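Local coordinates for Ice-binding protein isoform1a (Antarctomyces psychrotrophicus, PDB 7BWX) that binds ice, probably by matching one face of a right-handed beta-solenoid to specific water molecules in the ice prism planes, at residues A14-L20 and G189-A193; T31-M37 and L51-H57; S159-L163 and A177-Q182. The protein carries 1 engineered substitution. One frame throughout, in Å; residues are numbered along the deposited sequence.

Contact 1 (A14-L20 and G189-A193); sequences ASSFGAL and GALLA
Leu192 and Leu20 lie next to each other on the face of the sheet that looks towards helix 61-79, and the forked end of Leu192 is the bump that fills the hollow left by the bend of residues 14-20. One prong, CD2 of Leu192, settles 3.8 Å from Leu20 CB. The same methyl also meets Phe17 CB, 4.2 Å from Leu192 CD2, so that it sits against both residues. The second prong, Leu192 CD1, reaches out to Ala14 CB, at 4.2 Å. What swings the fork this way is the first torsion of Leu192, which sets CG opposite the carbonyl carbon (chi1 -53°). Leu20 has the other setting, with CG trans to its own nitrogen (chi1 178°), and meets Leu192 with CB while its side chain also packs on Ala66 and Ser70 of helix 61-79. Phe17 touches Thr62 and Ala66 of the same helix.

At the corner the fit is closer. The methyl of Ala190 presses on the carbonyl of Phe17, with CB of Ala190 3.2 Å from Phe17 O. Just beyond it the backbones join: Leu191 N bonds to Gly18 O at 2.8 Å, coming from well above the carbonyl plane. The next two donors come in more nearly end-on to their carbonyls: Leu20 N to Leu191 O at 3.0 Å and Ala193 N to Leu20 O at 2.9 Å. On the reverse face small Ala19 sits beside Leu191, whose side chain packs against Val173 and Ile179.

This parallel pairing sets strand 19-20, from the start of the chain, against strand 186-192, from near its end, as happens in the ice-binding-protein beta-solenoid, where coils stacked as neighbours need not be consecutive in sequence and a long helix lies along one side.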
# COMPACT_ATOMS: atom_id res chain seq x y z
N ALA A 14 10.31 8.08 0.89
CA ALA A 14 8.89 7.74 0.60
C ALA A 14 8.11 7.53 1.92
O ALA A 14 6.87 7.47 1.86
CB ALA A 14 8.80 6.53 -0.28
N SER A 15 8.79 7.43 3.07
CA SER A 15 8.14 6.97 4.33
C SER A 15 7.07 7.96 4.82
O SER A 15 6.18 7.51 5.54
CB SER A 15 9.17 6.70 5.41
OG SER A 15 9.64 7.97 5.87
N SER A 16 7.09 9.23 4.41
CA SER A 16 6.12 10.25 4.86
C SER A 16 4.92 10.39 3.90
O SER A 16 3.99 11.19 4.23
CB SER A 16 6.84 11.53 5.06
OG SER A 16 7.27 12.06 3.81
N PHE A 17 4.90 9.64 2.80
CA PHE A 17 3.88 9.82 1.73
C PHE A 17 2.67 8.92 1.96
O PHE A 17 2.86 7.71 2.15
CB PHE A 17 4.48 9.58 0.33
CG PHE A 17 5.33 10.73 -0.14
CD1 PHE A 17 6.62 10.93 0.36
CD2 PHE A 17 4.80 11.67 -0.99
CE1 PHE A 17 7.37 12.03 -0.01
CE2 PHE A 17 5.56 12.76 -1.40
CZ PHE A 17 6.83 12.93 -0.92
N GLY A 18 1.47 9.49 1.86
CA GLY A 18 0.24 8.69 1.78
C GLY A 18 -0.05 8.23 0.37
O GLY A 18 -0.64 7.16 0.21
N ALA A 19 0.34 9.05 -0.62
CA ALA A 19 0.14 8.76 -2.05
C ALA A 19 1.35 9.33 -2.79
O ALA A 19 1.69 10.55 -2.66
CB ALA A 19 -1.14 9.32 -2.57
N LEU A 20 1.98 8.47 -3.56
CA LEU A 20 3.15 8.84 -4.39
C LEU A 20 3.01 8.12 -5.72
O LEU A 20 2.76 6.88 -5.74
CB LEU A 20 4.42 8.43 -3.65
CG LEU A 20 5.71 8.69 -4.39
CD1 LEU A 20 5.92 10.18 -4.53
CD2 LEU A 20 6.84 8.00 -3.64
N GLY A 189 -1.61 3.30 6.25
CA GLY A 189 -0.41 2.93 5.49
C GLY A 189 -0.18 3.93 4.39
O GLY A 189 -0.31 5.15 4.65
N ALA A 190 0.10 3.45 3.19
CA ALA A 190 0.56 4.33 2.09
C ALA A 190 0.29 3.67 0.76
O ALA A 190 0.25 2.43 0.72
CB ALA A 190 2.01 4.63 2.29
N LEU A 191 0.07 4.48 -0.28
CA LEU A 191 -0.14 4.04 -1.66
C LEU A 191 1.03 4.53 -2.51
O LEU A 191 1.06 5.74 -2.81
CB LEU A 191 -1.49 4.56 -2.17
CG LEU A 191 -2.69 4.20 -1.30
CD1 LEU A 191 -3.94 4.78 -1.88
CD2 LEU A 191 -2.84 2.71 -1.07
N LEU A 192 2.00 3.65 -2.80
CA LEU A 192 3.24 4.01 -3.53
C LEU A 192 3.23 3.30 -4.88
O LEU A 192 3.55 2.08 -4.96
CB LEU A 192 4.44 3.60 -2.66
CG LEU A 192 4.46 4.11 -1.23
CD1 LEU A 192 5.72 3.68 -0.54
CD2 LEU A 192 4.34 5.61 -1.13
N ALA A 193 2.77 4.01 -5.90
CA ALA A 193 2.46 3.47 -7.24
C ALA A 193 3.65 3.66 -8.17
O ALA A 193 4.42 4.60 -7.94
CB ALA A 193 1.25 4.10 -7.84

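Contact 2 (T31-M37 and L51-H57); sequences TVINGDM and LITGQLH
Asp36 turns its CG away from its carbonyl carbon (chi1 -66°), which brings OD1 to Gln55 N, while Met37 sends its chain out opposite its nitrogen (chi1 -176°) and then bends at the sulfur (chi3 64°) to lay CE against both Ile52 and Leu56. The Asp36 OD1 bond to Gln55 N is 2.7 Å and almost straight at hydrogen, though the donor stands above the carboxylate plane. The other oxygen, OD2 of Asp36, accepts a hydrogen bond from a water at 2.7 Å. That water also lies in the plane of the His57 ring, 2.7 Å from His57 NE2, and gives a weak bond to Gln55 OE1, so it bridges three side chains. With Ser16 OG as a further partner of OD2 and Asp60 OD2 on ND1 of His57, carboxylate and ring are each held from more than one side.

On the opposite face, Met37 CE presses unusually tightly on Ile52 CG2, at 3.3 Å, and meets Leu56 CD1 at 3.7 Å. Parallel backbone bonds frame these side chains: Ile33 N to Leu51 O is 2.9 Å, and after the corner at Gly35 and Gly54 the ladder resumes with Met37 N on Gln55 O and goes on to His57 N on Met37 O at 2.8 Å.

Two successive solenoid coils are thus stacked around a corner. Strand 32-34 runs between 51-52 and 203-205, and strand 36-39 between 56-58 and 19-20; Phe47 packs on Met37 and Ile52, and His57 rests against Thr62 and Ser63 at the start of helix 61-79.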
# COMPACT_ATOMS: atom_id res chain seq x y z
N THR A 31 -11.91 12.99 -0.42
CA THR A 31 -10.73 12.26 0.03
C THR A 31 -9.97 13.08 1.07
O THR A 31 -9.88 14.31 0.96
CB THR A 31 -9.91 11.88 -1.20
OG1 THR A 31 -10.64 10.90 -1.95
CG2 THR A 31 -8.55 11.38 -0.83
N VAL A 32 -9.41 12.39 2.04
CA VAL A 32 -8.48 12.95 3.03
C VAL A 32 -7.22 12.11 3.04
O VAL A 32 -7.26 10.88 3.38
CB VAL A 32 -9.12 13.02 4.43
CG1 VAL A 32 -8.10 13.47 5.44
CG2 VAL A 32 -10.32 13.92 4.40
N ILE A 33 -6.12 12.73 2.67
CA ILE A 33 -4.77 12.12 2.75
C ILE A 33 -4.05 12.68 3.96
O ILE A 33 -3.64 13.87 3.90
CB ILE A 33 -3.94 12.34 1.48
CG1 ILE A 33 -4.68 11.94 0.20
CG2 ILE A 33 -2.62 11.64 1.63
CD1 ILE A 33 -5.07 10.49 0.12
N ASN A 34 -3.88 11.87 5.00
CA ASN A 34 -3.12 12.27 6.21
C ASN A 34 -1.67 11.82 6.03
O ASN A 34 -1.27 10.79 6.55
CB ASN A 34 -3.73 11.75 7.51
CG ASN A 34 -5.14 12.26 7.71
OD1 ASN A 34 -5.36 13.47 7.63
ND2 ASN A 34 -6.08 11.33 7.91
N GLY A 35 -0.92 12.61 5.27
CA GLY A 35 0.42 12.27 4.81
C GLY A 35 0.80 13.21 3.68
O GLY A 35 -0.00 14.04 3.29
N ASP A 36 2.00 13.03 3.17
CA ASP A 36 2.51 13.81 2.04
C ASP A 36 1.94 13.20 0.76
O ASP A 36 1.52 12.01 0.77
CB ASP A 36 4.03 13.79 2.05
CG ASP A 36 4.67 14.50 3.23
OD1 ASP A 36 3.97 15.27 3.92
OD2 ASP A 36 5.88 14.29 3.43
N MET A 37 1.91 13.98 -0.30
CA MET A 37 1.48 13.51 -1.63
C MET A 37 2.46 14.04 -2.66
O MET A 37 2.96 15.18 -2.51
CB MET A 37 0.07 13.96 -1.99
CG MET A 37 -0.41 13.40 -3.32
SD MET A 37 -2.21 13.47 -3.39
CE MET A 37 -2.45 15.24 -3.32
N LEU A 51 -8.44 16.58 -0.02
CA LEU A 51 -7.39 17.39 0.60
C LEU A 51 -6.29 16.56 1.22
O LEU A 51 -6.47 15.33 1.46
CB LEU A 51 -8.03 18.31 1.62
CG LEU A 51 -8.65 17.68 2.83
CD1 LEU A 51 -7.66 17.61 3.96
CD2 LEU A 51 -9.77 18.60 3.31
N ILE A 52 -5.16 17.19 1.42
CA ILE A 52 -4.04 16.51 2.09
C ILE A 52 -3.63 17.35 3.28
O ILE A 52 -3.67 18.59 3.17
CB ILE A 52 -2.88 16.22 1.12
CG1 ILE A 52 -1.78 17.24 1.19
CG2 ILE A 52 -3.38 16.04 -0.29
CD1 ILE A 52 -0.53 16.75 0.58
N THR A 53 -3.19 16.69 4.33
CA THR A 53 -2.86 17.40 5.58
C THR A 53 -1.35 17.47 5.68
O THR A 53 -0.90 18.15 6.57
CB THR A 53 -3.54 16.69 6.76
OG1 THR A 53 -3.03 15.37 6.87
CG2 THR A 53 -5.03 16.65 6.53
N GLY A 54 -0.61 16.71 4.88
CA GLY A 54 0.86 16.79 4.93
C GLY A 54 1.34 17.74 3.86
O GLY A 54 0.60 18.63 3.47
N GLN A 55 2.51 17.49 3.30
CA GLN A 55 3.13 18.41 2.30
C GLN A 55 2.90 17.86 0.89
O GLN A 55 3.04 16.64 0.70
CB GLN A 55 4.62 18.55 2.60
CG GLN A 55 4.93 19.36 3.86
CD GLN A 55 6.43 19.57 3.98
OE1 GLN A 55 7.08 18.95 4.82
NE2 GLN A 55 7.00 20.38 3.09
N LEU A 56 2.65 18.73 -0.06
CA LEU A 56 2.54 18.39 -1.48
C LEU A 56 3.93 18.54 -2.09
O LEU A 56 4.60 19.55 -1.86
CB LEU A 56 1.48 19.32 -2.04
CG LEU A 56 0.92 19.02 -3.41
CD1 LEU A 56 0.47 17.56 -3.55
CD2 LEU A 56 -0.24 19.97 -3.68
N HIS A 57 4.44 17.52 -2.76
CA HIS A 57 5.76 17.57 -3.42
C HIS A 57 5.55 17.17 -4.87
O HIS A 57 5.59 15.97 -5.17
CB HIS A 57 6.74 16.65 -2.71
CG HIS A 57 7.12 17.09 -1.33
ND1 HIS A 57 8.03 18.11 -1.13
CD2 HIS A 57 6.79 16.59 -0.10
CE1 HIS A 57 8.21 18.29 0.17
NE2 HIS A 57 7.47 17.35 0.84
O HOH W 1 7.47 16.50 3.44

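Contact 3 (S159-L163 and A177-Q182); sequences SSATL and ALIAAQ
Leu163 N donates to Ala180 O over 2.8 Å, nearly straight at hydrogen, towards the far end of a parallel ladder that runs from Ser159 to Gln182. Next to it Ala180 N returns a bond to Ala161 O at 2.9 Å, and Gln182 N closes the far end on Leu163 O, lying in the plane of that carbonyl. At the near end the backbone is helped by a side chain. Ser160 holds OG beside its own nitrogen and opposite its carbonyl carbon (chi1 -64°), which directs the hydroxyl across to Leu178 N at 3.0 Å. Two carbons of the other coil also touch this oxygen: Ala177 CB lies 3.4 Å from Ser160 OG, and Leu178 CB is about as near. An alanine here would remove the hydroxyl, and Leu178 N would probably be left without its acceptor in the neighbouring coil.

The two strands, 161-163 and 179-181, are 4.8 Å apart at their axes and diverge by only 7°, the even stacking of successive coils in a right-handed beta-helix. They form the middle of a six-strand parallel sheet, flanked by 134-136 and 197-200. Ala161, Ile179, Leu163 and Ala181 line its inner face, with Ile179 and Leu163 both packing on Leu191 across the core.

Thr162 and Ala180 occupy the other, partly exposed face. There the methyl of Thr162 lies across the amide of Gln182, its CG2 3.6 Å from Gln182 NE2. The Gln182 chain reaches that point extended, with CG opposite its carbonyl carbon (chi1 -66°), passing the end of the ladder with its CB 3.3 Å from Leu163 O.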
# COMPACT_ATOMS: atom_id res chain seq x y z
N SER A 159 1.92 -6.16 -10.43
CA SER A 159 1.35 -5.24 -11.45
C SER A 159 0.53 -4.13 -10.76
O SER A 159 1.16 -3.15 -10.26
CB SER A 159 0.58 -5.96 -12.52
OG SER A 159 -0.48 -6.75 -11.98
N SER A 160 -0.80 -4.29 -10.67
CA SER A 160 -1.69 -3.21 -10.21
C SER A 160 -2.57 -3.70 -9.06
O SER A 160 -2.88 -4.91 -8.99
CB SER A 160 -2.51 -2.68 -11.35
OG SER A 160 -1.67 -2.07 -12.33
N ALA A 161 -2.91 -2.77 -8.17
CA ALA A 161 -3.77 -3.01 -7.01
C ALA A 161 -5.10 -2.31 -7.24
O ALA A 161 -5.12 -1.11 -7.64
CB ALA A 161 -3.12 -2.55 -5.73
N THR A 162 -6.18 -3.03 -6.91
CA THR A 162 -7.55 -2.49 -6.89
C THR A 162 -8.07 -2.67 -5.46
O THR A 162 -8.23 -3.85 -5.04
CB THR A 162 -8.43 -3.20 -7.93
OG1 THR A 162 -7.79 -3.24 -9.20
CG2 THR A 162 -9.79 -2.55 -8.04
N LEU A 163 -8.31 -1.58 -4.74
CA LEU A 163 -8.82 -1.68 -3.35
C LEU A 163 -10.34 -1.48 -3.41
O LEU A 163 -10.83 -0.46 -3.94
CB LEU A 163 -8.08 -0.68 -2.45
CG LEU A 163 -6.56 -0.73 -2.54
CD1 LEU A 163 -5.96 0.23 -1.55
CD2 LEU A 163 -6.05 -2.15 -2.31
N ALA A 177 2.75 -0.84 -10.93
CA ALA A 177 1.98 0.01 -11.85
C ALA A 177 0.87 0.75 -11.07
O ALA A 177 1.22 1.55 -10.21
CB ALA A 177 1.47 -0.86 -12.96
N LEU A 178 -0.39 0.53 -11.39
CA LEU A 178 -1.51 1.40 -10.95
C LEU A 178 -1.93 1.02 -9.53
O LEU A 178 -1.90 -0.19 -9.23
CB LEU A 178 -2.70 1.19 -11.88
CG LEU A 178 -3.88 2.14 -11.67
CD1 LEU A 178 -3.47 3.53 -12.15
CD2 LEU A 178 -5.11 1.67 -12.45
N ILE A 179 -2.34 2.01 -8.73
CA ILE A 179 -3.11 1.75 -7.49
C ILE A 179 -4.42 2.47 -7.64
O ILE A 179 -4.39 3.69 -7.78
CB ILE A 179 -2.38 2.13 -6.20
CG1 ILE A 179 -1.08 1.38 -6.06
CG2 ILE A 179 -3.27 1.85 -4.97
CD1 ILE A 179 -0.22 1.84 -4.93
N ALA A 180 -5.54 1.75 -7.57
CA ALA A 180 -6.90 2.32 -7.63
C ALA A 180 -7.60 2.01 -6.30
O ALA A 180 -7.76 0.84 -5.95
CB ALA A 180 -7.65 1.77 -8.80
N ALA A 181 -7.94 3.06 -5.56
CA ALA A 181 -8.74 2.96 -4.34
C ALA A 181 -10.17 3.35 -4.72
O ALA A 181 -10.43 4.51 -5.09
CB ALA A 181 -8.10 3.79 -3.27
N GLN A 182 -11.07 2.38 -4.68
CA GLN A 182 -12.48 2.61 -5.03
C GLN A 182 -13.22 3.29 -3.86
O GLN A 182 -12.65 3.42 -2.75
CB GLN A 182 -13.13 1.28 -5.44
CG GLN A 182 -12.52 0.74 -6.73
CD GLN A 182 -13.09 -0.58 -7.17
OE1 GLN A 182 -13.68 -1.33 -6.41
NE2 GLN A 182 -12.93 -0.86 -8.45

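Contact 1 closes the long loop of chain in which contacts 2 and 3 are both nested. Its centre is about 10 Å from that of contact 2, and the two join through neighbouring strands 19-20 and 36-39: Ser16 OG lies 2.7 Å from Asp36 OD2, and Phe17 CE2 packs 3.6 Å from Met37 C. Contact 3, about 13 Å from contact 1 between centres, meets it through the solenoid core, where Ile179 CD1 is 3.6 Å from Leu192 N. Contacts 2 and 3 do not touch; their nearest atoms are about 7 Å apart. The sheet face bearing Thr162 is consistent with an outer solenoid surface, but these contacts alone do not identify the ice-binding site.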